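Local coordinates for protein salmonella typhimurium DB7155 bacteriophage DET7 tailspike (PDB 2V5I) that binds the O-antigen of Salmonella as the receptor-binding tailspike of a myovirus and probably cleaves that polysaccharide, at residues Phe368-Val373 with Gly396-Gly401; Thr519-Glu524 with Ser533-Ala538; Leu158-Ala163 with Tyr178-Cys183; Thr269-Asn274 with Ser294-Ala299; Trp486-Ala491 with Ala499-Val504. All blocks are in the same frame, centred on the assembly; numbering follows the deposited sequence.

Contact 1. Residues Phe368-Val373 with Gly396-Gly401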
# COMPACT_ATOMS: atom_id res chain seq x y z
N PHE A 368 -1.08 10.78 10.41
CA PHE A 368 -1.76 10.13 9.30
C PHE A 368 -0.85 10.23 8.08
O PHE A 368 -0.43 11.36 7.76
CB PHE A 368 -3.06 10.88 8.99
CG PHE A 368 -4.03 10.88 10.13
CD1 PHE A 368 -3.99 11.87 11.09
CD2 PHE A 368 -5.05 9.93 10.16
CE1 PHE A 368 -4.90 11.87 12.16
CE2 PHE A 368 -5.93 9.91 11.23
CZ PHE A 368 -5.90 10.89 12.19
N SER A 369 -0.43 9.11 7.47
CA SER A 369 0.47 9.17 6.32
C SER A 369 -0.11 8.35 5.18
O SER A 369 -0.64 7.25 5.40
CB SER A 369 1.88 8.69 6.68
OG SER A 369 2.37 9.36 7.85
N ASN A 370 -0.01 8.87 3.96
CA ASN A 370 -0.35 8.14 2.74
C ASN A 370 -1.82 7.76 2.73
O ASN A 370 -2.21 6.60 2.76
CB ASN A 370 0.52 6.90 2.56
CG ASN A 370 0.54 6.43 1.14
OD1 ASN A 370 0.36 7.23 0.21
ND2 ASN A 370 0.71 5.12 0.95
N ILE A 371 -2.64 8.81 2.75
CA ILE A 371 -4.13 8.75 2.91
C ILE A 371 -4.79 9.13 1.58
O ILE A 371 -4.39 10.08 0.92
CB ILE A 371 -4.62 9.73 4.02
CG1 ILE A 371 -3.88 9.52 5.35
CG2 ILE A 371 -6.11 9.56 4.26
CD1 ILE A 371 -4.03 8.16 5.98
N THR A 372 -5.85 8.41 1.23
CA THR A 372 -6.67 8.79 0.05
C THR A 372 -8.09 8.87 0.55
O THR A 372 -8.59 7.90 1.15
CB THR A 372 -6.58 7.68 -1.05
OG1 THR A 372 -5.23 7.58 -1.54
CG2 THR A 372 -7.53 7.93 -2.19
N VAL A 373 -8.74 10.03 0.42
CA VAL A 373 -10.17 10.19 0.78
C VAL A 373 -10.79 11.00 -0.33
O VAL A 373 -10.70 12.24 -0.33
CB VAL A 373 -10.36 10.92 2.14
CG1 VAL A 373 -11.83 11.00 2.46
CG2 VAL A 373 -9.69 10.21 3.25
N GLY A 396 0.87 13.46 3.15
CA GLY A 396 0.51 12.83 1.92
C GLY A 396 -0.94 12.42 1.92
O GLY A 396 -1.32 11.45 2.56
N ILE A 397 -1.77 13.20 1.24
CA ILE A 397 -3.22 12.98 1.22
C ILE A 397 -3.78 13.39 -0.14
O ILE A 397 -3.61 14.50 -0.59
CB ILE A 397 -3.95 13.67 2.41
CG1 ILE A 397 -5.47 13.47 2.29
CG2 ILE A 397 -3.56 15.17 2.55
CD1 ILE A 397 -6.23 13.75 3.57
N ARG A 398 -4.51 12.44 -0.74
CA ARG A 398 -5.23 12.67 -1.99
C ARG A 398 -6.66 12.90 -1.60
O ARG A 398 -7.24 12.07 -0.91
CB ARG A 398 -5.08 11.44 -2.88
CG ARG A 398 -3.63 11.29 -3.33
CD ARG A 398 -3.23 9.95 -3.65
NE ARG A 398 -3.20 9.06 -2.49
CZ ARG A 398 -2.13 8.71 -1.81
NH1 ARG A 398 -0.95 9.24 -2.09
NH2 ARG A 398 -2.27 7.82 -0.82
N ALA A 399 -7.20 14.07 -1.96
CA ALA A 399 -8.49 14.52 -1.45
C ALA A 399 -9.48 14.97 -2.54
O ALA A 399 -10.42 15.70 -2.22
CB ALA A 399 -8.31 15.65 -0.46
N ALA A 400 -9.29 14.60 -3.80
CA ALA A 400 -10.28 14.91 -4.85
C ALA A 400 -10.39 13.76 -5.84
O ALA A 400 -9.39 13.27 -6.33
CB ALA A 400 -9.90 16.17 -5.61
N GLY A 401 -11.64 13.39 -6.15
CA GLY A 401 -11.95 12.37 -7.12
C GLY A 401 -12.55 12.99 -8.37
O GLY A 401 -12.24 14.15 -8.70
O HOH W 1 -3.60 5.39 0.51
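R398 reaches back to T372 and N370, joining two successive rungs of the parallel beta-helix in which I371 pairs with I397 and T372 with R398. A bend at chi3 (-67°) turns NE of R398 toward the preceding strand. There two nitrogens hold one hydroxyl oxygen side-on: R398 NE lies 2.7 Å from T372 OG1 and R398 NH2 3.1 Å from it, with OG1 in the guanidinium plane. T372 presents OG1 from beside its backbone N. N370 OD1 also sits at the guanidinium edge, accepting from R398 NH2 at 2.9 Å. The two flat groups stand 85° apart, and NH2 approaches from above the amide plane. The other end of that amide, ND2, bonds to N348 OD1, which helps to fix the rotation of the amide, and N370 of the second subunit packs on both N370 and R398. I371 O lies over one guanidinium face while accepting the backbone N of R398. On the opposite side of the sheet I371 CB lies 4.2 Å from I397 CG1, and I397 packs on I386 and I419. Water 1 bridges the two segments, accepting weakly from R398 NH2 and donating to N370 O at 2.9 Å.

Contact 2. Residues Thr519-Glu524 with Ser533-Ala538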
# COMPACT_ATOMS: atom_id res chain seq x y z
N THR A 519 -1.57 58.93 -9.50
CA THR A 519 -1.78 60.05 -8.57
C THR A 519 -0.52 60.34 -7.73
O THR A 519 0.38 59.50 -7.61
CB THR A 519 -2.93 59.73 -7.59
OG1 THR A 519 -2.66 58.49 -6.91
CG2 THR A 519 -4.24 59.56 -8.34
N VAL A 520 -0.45 61.53 -7.15
CA VAL A 520 0.71 61.90 -6.34
C VAL A 520 0.81 61.01 -5.10
O VAL A 520 -0.14 60.87 -4.33
CB VAL A 520 0.62 63.42 -5.91
CG1 VAL A 520 1.76 63.78 -5.01
CG2 VAL A 520 0.63 64.28 -7.15
N LEU A 521 1.96 60.37 -4.92
CA LEU A 521 2.14 59.44 -3.82
C LEU A 521 2.40 60.17 -2.53
O LEU A 521 3.27 61.04 -2.49
CB LEU A 521 3.31 58.49 -4.05
CG LEU A 521 3.10 57.33 -4.95
CD1 LEU A 521 4.44 56.63 -5.17
CD2 LEU A 521 2.07 56.40 -4.38
N PRO A 522 1.76 59.73 -1.43
CA PRO A 522 2.17 60.19 -0.13
C PRO A 522 3.55 59.62 0.27
O PRO A 522 4.01 58.62 -0.31
CB PRO A 522 1.02 59.70 0.77
CG PRO A 522 0.64 58.45 0.19
CD PRO A 522 0.69 58.72 -1.33
N ASP A 523 4.21 60.23 1.27
CA ASP A 523 5.50 59.74 1.76
C ASP A 523 5.54 58.25 2.10
O ASP A 523 6.56 57.58 1.85
CB ASP A 523 5.93 60.52 3.02
CG ASP A 523 6.59 61.85 2.71
OD1 ASP A 523 6.57 62.30 1.52
OD2 ASP A 523 7.13 62.48 3.67
N GLU A 524 4.43 57.72 2.62
CA GLU A 524 4.32 56.30 2.98
C GLU A 524 4.41 55.38 1.73
O GLU A 524 4.51 54.16 1.88
CB GLU A 524 2.95 55.95 3.63
CG GLU A 524 2.45 56.75 4.76
CD GLU A 524 1.63 57.97 4.28
OE1 GLU A 524 2.31 58.90 3.89
OE2 GLU A 524 0.36 57.99 4.30
N SER A 533 9.90 54.68 -5.75
CA SER A 533 8.57 54.44 -6.34
C SER A 533 8.25 55.56 -7.33
O SER A 533 8.55 56.74 -7.07
CB SER A 533 7.52 54.53 -5.25
OG SER A 533 7.76 53.54 -4.28
N LEU A 534 7.60 55.22 -8.42
CA LEU A 534 7.31 56.18 -9.47
C LEU A 534 5.85 56.60 -9.48
O LEU A 534 4.93 55.83 -9.13
CB LEU A 534 7.66 55.56 -10.85
CG LEU A 534 9.15 55.31 -11.08
CD1 LEU A 534 9.35 54.42 -12.30
CD2 LEU A 534 9.98 56.55 -11.23
N TYR A 535 5.62 57.84 -9.87
CA TYR A 535 4.27 58.38 -9.92
C TYR A 535 4.20 59.55 -10.91
O TYR A 535 5.20 60.18 -11.28
CB TYR A 535 3.79 58.83 -8.53
CG TYR A 535 4.53 60.00 -7.90
CD1 TYR A 535 5.68 59.82 -7.17
CD2 TYR A 535 4.02 61.29 -8.01
CE1 TYR A 535 6.34 60.91 -6.61
CE2 TYR A 535 4.65 62.39 -7.43
CZ TYR A 535 5.79 62.20 -6.68
OH TYR A 535 6.39 63.34 -6.14
N LEU A 536 2.98 59.88 -11.28
CA LEU A 536 2.67 61.03 -12.14
C LEU A 536 2.14 62.21 -11.33
O LEU A 536 1.34 62.04 -10.39
CB LEU A 536 1.58 60.65 -13.16
CG LEU A 536 1.97 59.58 -14.16
CD1 LEU A 536 0.74 59.12 -14.96
CD2 LEU A 536 3.05 60.06 -15.06
N ASP A 537 2.62 63.39 -11.69
CA ASP A 537 2.16 64.63 -11.01
C ASP A 537 2.13 65.70 -12.07
O ASP A 537 3.14 66.00 -12.71
CB ASP A 537 3.10 64.98 -9.85
CG ASP A 537 2.67 66.21 -9.02
OD1 ASP A 537 1.81 66.98 -9.46
OD2 ASP A 537 3.24 66.38 -7.91
N ALA A 538 0.95 66.24 -12.31
CA ALA A 538 0.78 67.31 -13.32
C ALA A 538 1.38 66.94 -14.67
O ALA A 538 2.04 67.75 -15.31
CB ALA A 538 1.37 68.61 -12.82
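V520 and L521 lie against Y535 in a contact of van der Waals character, with no hydrogen bond between 519-524 and 533-538. The aliphatic part centres on L521. Its CG meets Y535 CB at 3.9 Å, and its CD1 carries on to S533 CB at 3.7 Å, so one leucine touches two residues whose side chains turn to the same side of the strand. The aromatic part is made as much by backbone as by side chain. Y535 holds CG between its backbone N and carbonyl carbon (chi1 66°), which brings the ring in beside the loop. The backbone N of L521 then lies 3.8 Å above one ring face, offset toward the rim, while V520 CG1 reaches Y535 CE2 at 4.0 Å. Among polar groups, T519 O lies 3.6 Å from Y535 CB, and the carboxylate of D537 is met by a methyl group: V520 CG2 is 3.4 Å from D537 CG. R554 bonds to both sides of the contact, its NH1 to the Y535 hydroxyl and its NH2 to L521 O, so one arginine ties loop and strand together. Loop 519-524, which follows strand 512-515 in the chain, lies against strand 531-537. Strand 540-546 pairs with 531-537 and contributes L544 and the ring of W542, which meets that of Y535. Y509 of the third subunit packs on L521, and a strand of that subunit pairs antiparallel with S533, continuing the sheet across the interface.

Contact 3. Residues Leu158-Ala163 with Tyr178-Cys183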
# COMPACT_ATOMS: atom_id res chain seq x y z
N LEU A 158 -23.69 -19.16 17.72
CA LEU A 158 -22.73 -20.09 18.34
C LEU A 158 -21.97 -19.34 19.42
O LEU A 158 -21.23 -18.42 19.12
CB LEU A 158 -21.77 -20.73 17.33
CG LEU A 158 -20.94 -21.86 17.94
CD1 LEU A 158 -21.80 -22.99 18.44
CD2 LEU A 158 -20.00 -22.35 16.87
N ASP A 159 -22.15 -19.74 20.68
CA ASP A 159 -21.65 -19.00 21.87
C ASP A 159 -20.58 -19.90 22.50
O ASP A 159 -20.89 -20.87 23.17
CB ASP A 159 -22.85 -18.69 22.80
CG ASP A 159 -22.49 -17.91 24.04
OD1 ASP A 159 -21.30 -17.92 24.45
OD2 ASP A 159 -23.43 -17.27 24.61
N ILE A 160 -19.31 -19.54 22.30
CA ILE A 160 -18.18 -20.29 22.85
C ILE A 160 -17.69 -19.57 24.10
O ILE A 160 -17.42 -18.38 24.08
CB ILE A 160 -17.09 -20.43 21.79
CG1 ILE A 160 -17.63 -21.34 20.65
CG2 ILE A 160 -15.83 -21.02 22.43
CD1 ILE A 160 -16.71 -21.48 19.55
N ARG A 161 -17.65 -20.29 25.24
CA ARG A 161 -17.45 -19.66 26.54
C ARG A 161 -16.14 -20.08 27.22
O ARG A 161 -15.80 -21.26 27.25
CB ARG A 161 -18.62 -20.04 27.46
CG ARG A 161 -19.85 -19.40 26.97
CD ARG A 161 -20.95 -19.43 27.90
NE ARG A 161 -22.07 -18.77 27.29
CZ ARG A 161 -23.27 -18.67 27.85
NH1 ARG A 161 -23.47 -19.18 29.07
NH2 ARG A 161 -24.27 -18.05 27.20
N SER A 162 -15.37 -19.09 27.65
CA SER A 162 -14.13 -19.30 28.41
C SER A 162 -13.17 -20.34 27.83
O SER A 162 -12.69 -21.24 28.54
CB SER A 162 -14.47 -19.63 29.87
OG SER A 162 -15.21 -18.56 30.48
N ALA A 163 -12.88 -20.19 26.56
CA ALA A 163 -11.97 -21.08 25.85
C ALA A 163 -10.65 -20.36 25.52
O ALA A 163 -10.57 -19.13 25.53
CB ALA A 163 -12.62 -21.59 24.59
N TYR A 178 -21.46 -15.47 15.62
CA TYR A 178 -20.47 -16.21 16.31
C TYR A 178 -19.96 -15.33 17.44
O TYR A 178 -19.54 -14.21 17.22
CB TYR A 178 -19.33 -16.56 15.32
CG TYR A 178 -19.78 -17.58 14.30
CD1 TYR A 178 -20.41 -17.18 13.09
CD2 TYR A 178 -19.61 -18.95 14.54
CE1 TYR A 178 -20.87 -18.15 12.19
CE2 TYR A 178 -20.07 -19.91 13.63
CZ TYR A 178 -20.66 -19.49 12.46
OH TYR A 178 -21.08 -20.50 11.60
N LEU A 179 -20.06 -15.84 18.67
CA LEU A 179 -19.82 -15.03 19.86
C LEU A 179 -18.86 -15.79 20.74
O LEU A 179 -19.09 -16.95 21.02
CB LEU A 179 -21.15 -14.83 20.60
CG LEU A 179 -21.07 -14.25 22.01
CD1 LEU A 179 -20.39 -12.89 22.01
CD2 LEU A 179 -22.45 -14.18 22.56
N PHE A 180 -17.75 -15.15 21.12
CA PHE A 180 -16.79 -15.71 22.05
C PHE A 180 -16.87 -14.89 23.33
O PHE A 180 -16.57 -13.68 23.32
CB PHE A 180 -15.39 -15.58 21.46
CG PHE A 180 -15.13 -16.52 20.30
CD1 PHE A 180 -15.55 -16.17 19.01
CD2 PHE A 180 -14.45 -17.68 20.49
CE1 PHE A 180 -15.33 -17.06 17.96
CE2 PHE A 180 -14.18 -18.52 19.47
CZ PHE A 180 -14.59 -18.20 18.21
N ARG A 181 -17.19 -15.54 24.47
CA ARG A 181 -17.34 -14.84 25.74
C ARG A 181 -16.17 -15.27 26.64
O ARG A 181 -15.96 -16.48 26.85
CB ARG A 181 -18.63 -15.28 26.43
CG ARG A 181 -19.90 -14.81 25.80
CD ARG A 181 -21.01 -15.27 26.70
NE ARG A 181 -22.34 -15.03 26.14
CZ ARG A 181 -22.97 -13.87 26.24
NH1 ARG A 181 -22.36 -12.82 26.78
NH2 ARG A 181 -24.19 -13.72 25.72
N SER A 182 -15.39 -14.30 27.11
CA SER A 182 -14.27 -14.51 28.00
C SER A 182 -13.20 -15.48 27.42
O SER A 182 -12.60 -16.29 28.17
CB SER A 182 -14.76 -15.06 29.33
OG SER A 182 -15.59 -14.11 29.92
N CYS A 183 -12.95 -15.37 26.12
CA CYS A 183 -12.00 -16.21 25.44
C CYS A 183 -10.69 -15.46 25.20
O CYS A 183 -10.69 -14.24 25.17
CB CYS A 183 -12.53 -16.73 24.10
SG CYS A 183 -13.98 -17.83 24.35
O HOH W 2 -25.59 -15.80 24.13
O HOH W 3 -9.85 -17.99 28.07
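Residues L158-R161 and Y178-R181 run parallel and in step, their strand axes 4.7 Å apart at 17°, with backbone bonds alternating from L158 O to S162 N. On one side of the sheet D159 is gripped by two arginines. R161, its chain extended, takes the carboxylate side-on from above its plane, NE to D159 OD1 at 3.1 Å and NH2 to D159 OD2 at 2.8 Å. R181 NE reaches the same D159 OD2 from the opposite face, on the syn side, in a nearly straight bond of 2.9 Å. The shared carboxylate would offset the repulsion between the two guanidiniums, which are turned 88° to each other. L179 CD2 rests over one face of the R181 guanidinium, and R181 NH1 goes on to E205. The other side is apolar: I160 CD1 lies 3.9 Å from F180 CE2, L158 CB meets Y178 CD2 at 4.0 Å, and F180 stacks on F204. Past the strands, C183 SG accepts from A163 N at 3.4 Å. The salt-bridge network is this protein's own feature; parallel strands of successive rungs paired in register, R161 on R181 the like pair, with I160 and F180 filling an apolar interior, typify the right-handed parallel beta-helix, as in the P22 tailspike family.

Contact 4. Residues Thr269-Asn274 with Ser294-Ala299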
# COMPACT_ATOMS: atom_id res chain seq x y z
N THR A 269 -16.12 -0.97 31.63
CA THR A 269 -15.68 -0.56 30.31
C THR A 269 -15.80 -1.69 29.29
O THR A 269 -15.58 -2.84 29.60
CB THR A 269 -14.20 -0.09 30.36
OG1 THR A 269 -13.87 0.55 29.12
CG2 THR A 269 -13.20 -1.21 30.59
N ALA A 270 -16.12 -1.29 28.04
CA ALA A 270 -16.16 -2.19 26.87
C ALA A 270 -15.10 -1.79 25.84
O ALA A 270 -15.06 -2.33 24.73
CB ALA A 270 -17.52 -2.13 26.22
N ARG A 271 -14.19 -0.89 26.23
CA ARG A 271 -13.23 -0.29 25.36
C ARG A 271 -12.09 -1.28 24.98
O ARG A 271 -11.98 -2.34 25.57
CB ARG A 271 -12.64 0.99 25.94
CG ARG A 271 -13.69 2.09 26.21
CD ARG A 271 -13.04 3.21 26.96
NE ARG A 271 -13.92 4.35 27.18
CZ ARG A 271 -14.82 4.42 28.16
NH1 ARG A 271 -14.96 3.43 29.04
NH2 ARG A 271 -15.59 5.52 28.27
N ASN A 272 -11.25 -0.87 24.02
CA ASN A 272 -10.25 -1.77 23.45
C ASN A 272 -8.96 -0.97 23.21
O ASN A 272 -9.01 0.21 22.87
CB ASN A 272 -10.72 -2.34 22.13
CG ASN A 272 -12.03 -3.05 22.28
OD1 ASN A 272 -12.05 -4.23 22.62
ND2 ASN A 272 -13.13 -2.31 22.10
N TYR A 273 -7.84 -1.68 23.23
CA TYR A 273 -6.52 -1.06 23.06
C TYR A 273 -5.62 -2.00 22.23
O TYR A 273 -5.75 -3.20 22.36
CB TYR A 273 -5.86 -0.89 24.41
CG TYR A 273 -6.48 0.16 25.33
CD1 TYR A 273 -7.54 -0.18 26.14
CD2 TYR A 273 -5.97 1.43 25.37
CE1 TYR A 273 -8.13 0.80 27.01
CE2 TYR A 273 -6.53 2.39 26.18
CZ TYR A 273 -7.59 2.04 27.02
OH TYR A 273 -8.14 3.02 27.82
N ASN A 274 -4.75 -1.41 21.40
CA ASN A 274 -3.62 -2.16 20.83
C ASN A 274 -4.08 -3.32 19.97
O ASN A 274 -3.47 -4.41 20.01
CB ASN A 274 -2.73 -2.69 21.98
CG ASN A 274 -2.03 -1.58 22.76
OD1 ASN A 274 -1.33 -0.70 22.19
ND2 ASN A 274 -2.13 -1.68 24.11
N SER A 294 -13.00 5.08 21.10
CA SER A 294 -13.10 4.47 22.41
C SER A 294 -14.18 5.12 23.30
O SER A 294 -14.74 4.46 24.17
CB SER A 294 -11.77 4.68 23.12
OG SER A 294 -10.71 3.95 22.50
N ASP A 295 -14.39 6.42 23.13
CA ASP A 295 -15.32 7.15 23.95
C ASP A 295 -16.59 7.53 23.18
O ASP A 295 -16.49 8.03 22.06
CB ASP A 295 -14.64 8.40 24.58
CG ASP A 295 -13.64 8.08 25.65
OD1 ASP A 295 -13.88 7.22 26.54
OD2 ASP A 295 -12.51 8.71 25.61
N PRO A 296 -17.77 7.34 23.78
CA PRO A 296 -19.00 7.63 23.03
C PRO A 296 -19.32 9.10 22.89
O PRO A 296 -19.04 9.90 23.82
CB PRO A 296 -20.09 7.00 23.88
CG PRO A 296 -19.57 6.97 25.21
CD PRO A 296 -18.05 6.88 25.15
N GLY A 297 -19.92 9.44 21.77
CA GLY A 297 -20.25 10.82 21.46
C GLY A 297 -21.20 11.44 22.47
O GLY A 297 -20.97 12.56 22.90
N MET A 298 -22.23 10.72 22.88
CA MET A 298 -23.24 11.32 23.80
C MET A 298 -22.79 11.49 25.25
O MET A 298 -23.48 12.16 26.03
CB MET A 298 -24.57 10.54 23.74
CG MET A 298 -25.88 11.45 23.91
SD MET A 298 -26.20 12.52 22.50
CE MET A 298 -27.49 11.74 21.54
N ALA A 299 -21.66 10.89 25.62
CA ALA A 299 -21.06 11.06 26.94
C ALA A 299 -22.02 11.00 28.12
O ALA A 299 -22.11 11.95 28.92
CB ALA A 299 -20.25 12.36 26.98
O HOH W 4 -9.55 2.48 24.29
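R271 closes on D295 with two nitrogens, side-on, both bonded to one carboxylate oxygen: NE to D295 OD1 at 2.9 Å and NH2 to D295 OD1 at 3.0 Å. This buried salt bridge is the tight part of the contact, though both bonds are bent because the nitrogens share one oxygen. R271 is extended from CG to NE, and a chi4 of 81° turns CZ out of the line of the chain; the guanidinium and carboxylate planes are 67° apart. OD1 is tilted 17° from the guanidinium plane. The third nitrogen, R271 NH1, bonds at 3.1 Å to T269 OG1, which also accepts the backbone N of R271 in an ST turn, so loop 269-274 positions its own arginine. Beside the salt bridge the joint is mediated by solvent: water 4 donates to N272 O at 2.7 Å, lies 2.6 Å from S294 OG, itself also bonded to N320 ND2, and sits over the centre of the Y273 ring. Looser still is P296, whose CD lies 4.2 Å from R271 NH2; it opens a type I turn, P296 to A299, exposed from G297 on. D295 OD2 is held by R304 and the backbone N of H316. Divided between two arginines, the aspartate would help to join loop 269-274 to the loop between strands 290-291 and 323-330.

Contact 5. Residues Trp486-Ala491 with Ala499-Val504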
# COMPACT_ATOMS: atom_id res chain seq x y z
N TRP A 486 6.30 35.93 -22.32
CA TRP A 486 6.45 37.01 -21.36
C TRP A 486 6.09 36.57 -19.95
O TRP A 486 5.18 35.76 -19.79
CB TRP A 486 5.70 38.26 -21.75
CG TRP A 486 4.21 38.20 -21.89
CD1 TRP A 486 3.53 37.87 -22.99
CD2 TRP A 486 3.24 38.75 -20.98
NE1 TRP A 486 2.19 38.08 -22.83
CE2 TRP A 486 1.97 38.58 -21.57
CE3 TRP A 486 3.32 39.28 -19.69
CZ2 TRP A 486 0.79 39.04 -20.97
CZ3 TRP A 486 2.16 39.70 -19.09
CH2 TRP A 486 0.90 39.56 -19.71
N THR A 487 6.80 37.14 -18.98
CA THR A 487 6.64 36.76 -17.55
C THR A 487 6.06 37.98 -16.82
O THR A 487 6.47 39.11 -17.05
CB THR A 487 7.98 36.39 -16.97
OG1 THR A 487 8.52 35.25 -17.72
CG2 THR A 487 7.88 35.92 -15.54
N GLU A 488 5.14 37.72 -15.89
CA GLU A 488 4.62 38.80 -15.07
C GLU A 488 4.55 38.40 -13.61
O GLU A 488 4.35 37.23 -13.26
CB GLU A 488 3.27 39.29 -15.49
CG GLU A 488 2.25 38.28 -15.61
CD GLU A 488 0.80 38.79 -15.85
OE1 GLU A 488 0.49 40.02 -15.96
OE2 GLU A 488 -0.07 37.89 -15.97
N LEU A 489 4.65 39.44 -12.77
CA LEU A 489 4.47 39.36 -11.34
C LEU A 489 3.27 40.26 -11.07
O LEU A 489 3.29 41.44 -11.43
CB LEU A 489 5.72 39.97 -10.66
CG LEU A 489 6.03 39.69 -9.25
CD1 LEU A 489 6.33 38.20 -9.15
CD2 LEU A 489 7.26 40.58 -8.93
N THR A 490 2.21 39.67 -10.50
CA THR A 490 0.93 40.39 -10.28
C THR A 490 0.50 40.41 -8.83
O THR A 490 0.95 39.63 -7.99
CB THR A 490 -0.23 39.75 -11.10
OG1 THR A 490 -0.69 38.56 -10.45
CG2 THR A 490 0.16 39.43 -12.53
N ALA A 491 -0.43 41.34 -8.57
CA ALA A 491 -1.00 41.53 -7.22
C ALA A 491 -2.50 41.87 -7.37
O ALA A 491 -2.91 42.64 -8.26
CB ALA A 491 -0.31 42.69 -6.47
N ALA A 499 -4.70 42.41 -10.86
CA ALA A 499 -5.02 43.81 -11.19
C ALA A 499 -3.79 44.70 -11.48
O ALA A 499 -3.85 45.58 -12.36
CB ALA A 499 -5.84 44.41 -10.09
N VAL A 500 -2.70 44.49 -10.76
CA VAL A 500 -1.50 45.32 -10.85
C VAL A 500 -0.39 44.37 -11.28
O VAL A 500 -0.21 43.34 -10.63
CB VAL A 500 -1.13 45.96 -9.50
CG1 VAL A 500 0.10 46.88 -9.66
CG2 VAL A 500 -2.31 46.75 -8.95
N SER A 501 0.28 44.67 -12.40
CA SER A 501 1.11 43.68 -13.07
C SER A 501 2.41 44.28 -13.64
O SER A 501 2.34 45.19 -14.49
CB SER A 501 0.25 43.13 -14.24
OG SER A 501 1.02 42.37 -15.15
N LEU A 502 3.56 43.76 -13.20
CA LEU A 502 4.88 44.04 -13.78
C LEU A 502 5.23 42.96 -14.80
O LEU A 502 5.04 41.77 -14.52
CB LEU A 502 5.91 44.03 -12.66
CG LEU A 502 7.28 44.44 -13.19
CD1 LEU A 502 8.00 45.24 -12.20
CD2 LEU A 502 8.04 43.22 -13.62
N LYS A 503 5.55 43.37 -16.04
CA LYS A 503 5.67 42.44 -17.18
C LYS A 503 7.02 42.55 -17.87
O LYS A 503 7.48 43.65 -18.16
CB LYS A 503 4.59 42.77 -18.25
CG LYS A 503 3.16 43.06 -17.67
CD LYS A 503 2.11 43.45 -18.74
CE LYS A 503 0.78 43.97 -18.10
NZ LYS A 503 0.95 45.24 -17.28
N VAL A 504 7.61 41.41 -18.18
CA VAL A 504 8.89 41.31 -18.84
C VAL A 504 8.70 40.57 -20.20
O VAL A 504 8.24 39.44 -20.24
CB VAL A 504 9.90 40.52 -17.95
CG1 VAL A 504 11.21 40.33 -18.66
CG2 VAL A 504 10.14 41.25 -16.60
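W486 lies alongside K503, its indole stacking on the ring of H475 while the lysine chain meets the six-membered part of the indole obliquely. W486 CZ3 is 3.8 Å from K503 CD, and the two side chains point the same way. The tryptophan takes the position with CG between backbone N and carbonyl carbon (chi1 62°), and its CB presses within 3.2 Å of V504 O. The other flat group, the carboxylate of E488, is held at both oxygens. S501 OG donates to E488 OE1 at 2.5 Å, a short bond on the anti side of the carboxylate, and H475 NE2 bonds to OE2, so one histidine serves both flat groups. K503 bends at chi4, bringing NZ to within 3.1 Å of S501 O, which it meets from above the carbonyl plane. Its charge is paired with D528 of the second subunit. T487, L489 and A491 lie beside V504, L502 and V500 on the opposite surface of the sheet. That surface meets the other subunits: T487 OG1 bonds to T490 O of the second subunit, and V500 packs on V504 of the third. Paired backbone bonds join T487 with V504, L489 with L502, and A491 with V500, the last including V500 N to A491 O at 3.1 Å. A499 and V500 both face A491, a classic beta bulge next to the connecting loop. The whole is an antiparallel beta hairpin, strands 485-493 and 501-504, whose contacts to both other subunits are consistent with the intertwined C-terminal domain of the trimer.

The five contacts follow the long axis of the spike. Contacts 3, 4 and 1 occur in that order along the beta-helix, with centres about 22 Å apart from contact 3 to contact 4 and about 26 Å from contact 4 to contact 1. Contacts 5 and 2, whose centres are about 20 Å apart, lie in the C-terminal part, contact 5 on a hairpin and contact 2 between a loop and a strand of an antiparallel sheet; contact 2 is about 86 Å from contact 3, centre to centre. Contacts 1, 2 and 5 all meet neighbouring subunits, whereas no other chain touches the segments of contacts 3 and 4. A sodium ion lies about 10 Å from the side chain of L534 in contact 2.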